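Local coordinates for glycerate dehydrogenase/glyoxylate reductase (Thermus thermophilus, PDB 2CUK) that probably reduces hydroxypyruvate and glyoxylate with a nicotinamide cofactor, as a D-isomer specific 2-hydroxyacid dehydrogenase, at the interface of chains A and B. Sequence-based numbering; all coordinates share one arbitrary frame. Chains: chain A/B, glycerate dehydrogenase/glyoxylate reductase.

The interface of chains A and B. Residues chain A 101, 278-282; chain B 115, 136-137, 139, 141.
B:Arg115 reaches into chain A and meets the backbone carbonyls of A:Ala101 and A:Gly279. The site is part of a two-fold symmetric subunit interface in a D-isomer specific 2-hydroxyacid dehydrogenase. Such enzymes are typically dimers, so this pairing is probably the biological one. The arginine chain is bent at chi2 and chi3 (-55° and -57°), which curls the guanidinium toward the A:278-282 loop. B:Arg115 NH1 donates to A:Ala101 O at 2.8 Å, in the guanidinium plane but tilted from that of the carbonyl. The acceptor belongs to helix 99-114. B:Arg115 NH2 donates to A:Gly279 O at 3.0 Å. That bond is nearly straight at the hydrogen (175°), yet the nitrogen sits above the carbonyl plane and off its lone pairs. The carbonyl of A:Ile278 also lies close to NH2, where its partial negative charge may help hold the cation, but the geometry does not make a hydrogen bond. NE and the arginine's own carbonyl O both bond to water 1. This water also bridges to A:Ala281 O, at 3.0 Å. An alanine at B:Arg115 would probably leave the carbonyls of A:Ala101 and A:Gly279 without their cross-chain donors and water 1 less firmly placed.

A:Ala281 O takes a second partner, the backbone N of B:Gly139, at 2.8 Å. A:Gly282 and B:Gly139 form a parallel beta bridge here. The methyl of A:Ala281 points toward the carbonyl oxygens of B:Leu136 and B:Leu137. A:Ile278 supplies the apolar side. A:Ile278 CG2 is anti to the carbonyl carbon and meets B:Leu137 CD1 at 3.9 Å, the two side chains crossing at a slant. CD1, at the tip of the other branch, meets the carbonyl oxygen of B:Arg115 end-on. B:Asp141 brings its carboxylate up to the backbone of A:Gly282, with B:Asp141 OD1 3.3 Å from A:Gly282 CA. The same oxygen lies near the methyl of A:Ala101.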
ATOM      1  N   ALA A 101     -11.094  -1.999  -7.222  1.00 15.32           N
ATOM      2  CA  ALA A 101     -10.521  -0.741  -6.751  1.00 16.82           C
ATOM      3  C   ALA A 101     -10.641  -0.614  -5.232  1.00 17.18           C
ATOM      4  O   ALA A 101      -9.696  -0.211  -4.551  1.00 16.12           O
ATOM      5  CB  ALA A 101     -11.225   0.437  -7.435  1.00 17.48           C
ATOM      6  N   ILE A 278     -11.768   7.358  -0.617  1.00 16.56           N
ATOM      7  CA  ILE A 278     -11.281   7.243  -1.982  1.00 17.87           C
ATOM      8  C   ILE A 278     -11.192   5.791  -2.433  1.00 16.03           C
ATOM      9  O   ILE A 278     -10.519   5.474  -3.413  1.00 18.24           O
ATOM     10  CB  ILE A 278      -9.897   7.908  -2.118  1.00 19.33           C
ATOM     11  CG1 ILE A 278      -8.943   7.352  -1.055  1.00 21.59           C
ATOM     12  CG2 ILE A 278     -10.043   9.413  -1.974  1.00 20.38           C
ATOM     13  CD1 ILE A 278      -7.540   7.939  -1.095  1.00 23.52           C
ATOM     14  N   GLY A 279     -11.889   4.913  -1.719  1.00 15.12           N
ATOM     15  CA  GLY A 279     -11.876   3.500  -2.056  1.00 15.80           C
ATOM     16  C   GLY A 279     -12.065   3.165  -3.529  1.00 15.15           C
ATOM     17  O   GLY A 279     -11.367   2.304  -4.058  1.00 15.98           O
ATOM     18  N   SER A 280     -13.001   3.836  -4.196  1.00 14.30           N
ATOM     19  CA  SER A 280     -13.262   3.564  -5.613  1.00 15.45           C
ATOM     20  C   SER A 280     -12.570   4.553  -6.537  1.00 14.67           C
ATOM     21  O   SER A 280     -12.842   4.579  -7.736  1.00 15.80           O
ATOM     22  CB  SER A 280     -14.764   3.612  -5.893  1.00 12.86           C
ATOM     23  OG  SER A 280     -15.267   4.929  -5.720  1.00 18.54           O
ATOM     24  N   ALA A 281     -11.655   5.342  -5.986  1.00 13.39           N
ATOM     25  CA  ALA A 281     -10.970   6.369  -6.759  1.00 15.29           C
ATOM     26  C   ALA A 281      -9.902   5.938  -7.763  1.00 17.22           C
ATOM     27  O   ALA A 281      -8.812   6.509  -7.808  1.00 17.76           O
ATOM     28  CB  ALA A 281     -10.398   7.421  -5.814  1.00 15.23           C
ATOM     29  N   GLY A 282     -10.216   4.930  -8.568  1.00 17.90           N
ATOM     30  CA  GLY A 282      -9.300   4.503  -9.609  1.00 16.21           C
ATOM     31  C   GLY A 282      -9.851   5.261 -10.802  1.00 16.13           C
ATOM     32  O   GLY A 282     -11.072   5.333 -10.953  1.00 13.84           O
TER
ATOM     33  N   ARG B 115      -2.597   4.624  -5.696  1.00 14.65           N
ATOM     34  CA  ARG B 115      -3.849   5.118  -5.138  1.00 16.45           C
ATOM     35  C   ARG B 115      -3.730   6.399  -4.305  1.00 16.21           C
ATOM     36  O   ARG B 115      -4.673   6.785  -3.612  1.00 15.60           O
ATOM     37  CB  ARG B 115      -4.534   4.007  -4.334  1.00 16.38           C
ATOM     38  CG  ARG B 115      -4.834   2.753  -5.163  1.00 20.04           C
ATOM     39  CD  ARG B 115      -5.665   3.082  -6.406  1.00 19.49           C
ATOM     40  NE  ARG B 115      -6.919   3.736  -6.040  1.00 22.47           N
ATOM     41  CZ  ARG B 115      -7.988   3.097  -5.574  1.00 23.35           C
ATOM     42  NH1 ARG B 115      -7.969   1.777  -5.428  1.00 21.22           N
ATOM     43  NH2 ARG B 115      -9.068   3.783  -5.228  1.00 27.59           N
ATOM     44  N   LEU B 136     -12.226  13.318  -7.202  1.00 19.71           N
ATOM     45  CA  LEU B 136     -11.298  13.601  -6.114  1.00 19.84           C
ATOM     46  C   LEU B 136     -10.227  12.516  -5.966  1.00 19.00           C
ATOM     47  O   LEU B 136     -10.546  11.333  -5.864  1.00 18.12           O
ATOM     48  CB  LEU B 136     -12.059  13.737  -4.796  1.00 21.00           C
ATOM     49  CG  LEU B 136     -11.212  14.082  -3.568  1.00 23.66           C
ATOM     50  CD1 LEU B 136     -10.643  15.486  -3.720  1.00 23.38           C
ATOM     51  CD2 LEU B 136     -12.060  13.993  -2.310  1.00 24.82           C
ATOM     52  N   LEU B 137      -8.962  12.937  -5.964  1.00 18.70           N
ATOM     53  CA  LEU B 137      -7.815  12.040  -5.793  1.00 17.57           C
ATOM     54  C   LEU B 137      -7.824  10.765  -6.642  1.00 18.63           C
ATOM     55  O   LEU B 137      -7.599   9.665  -6.129  1.00 17.56           O
ATOM     56  CB  LEU B 137      -7.697  11.675  -4.310  1.00 18.92           C
ATOM     57  CG  LEU B 137      -7.325  12.846  -3.394  1.00 19.32           C
ATOM     58  CD1 LEU B 137      -7.776  12.577  -1.957  1.00 19.97           C
ATOM     59  CD2 LEU B 137      -5.824  13.064  -3.464  1.00 17.31           C
ATOM     60  N   GLY B 139      -6.639   7.838  -8.955  1.00 16.92           N
ATOM     61  CA  GLY B 139      -5.361   7.170  -9.109  1.00 18.87           C
ATOM     62  C   GLY B 139      -5.351   6.183 -10.259  1.00 19.47           C
ATOM     63  O   GLY B 139      -6.157   6.299 -11.184  1.00 19.40           O
ATOM     64  N   ASP B 141      -5.726   2.235 -11.543  1.00 20.75           N
ATOM     65  CA  ASP B 141      -6.226   0.903 -11.208  1.00 21.86           C
ATOM     66  C   ASP B 141      -5.154  -0.087 -11.669  1.00 21.83           C
ATOM     67  O   ASP B 141      -4.708  -0.034 -12.811  1.00 20.11           O
ATOM     68  CB  ASP B 141      -7.551   0.619 -11.926  1.00 23.85           C
ATOM     69  CG  ASP B 141      -8.723   1.397 -11.330  1.00 27.37           C
ATOM     70  OD1 ASP B 141      -8.962   1.275 -10.112  1.00 28.45           O
ATOM     71  OD2 ASP B 141      -9.406   2.130 -12.079  1.00 28.81           O
TER
HETATM   72  O   HOH W   1      -6.979   6.565  -5.381  1.00 26.03           O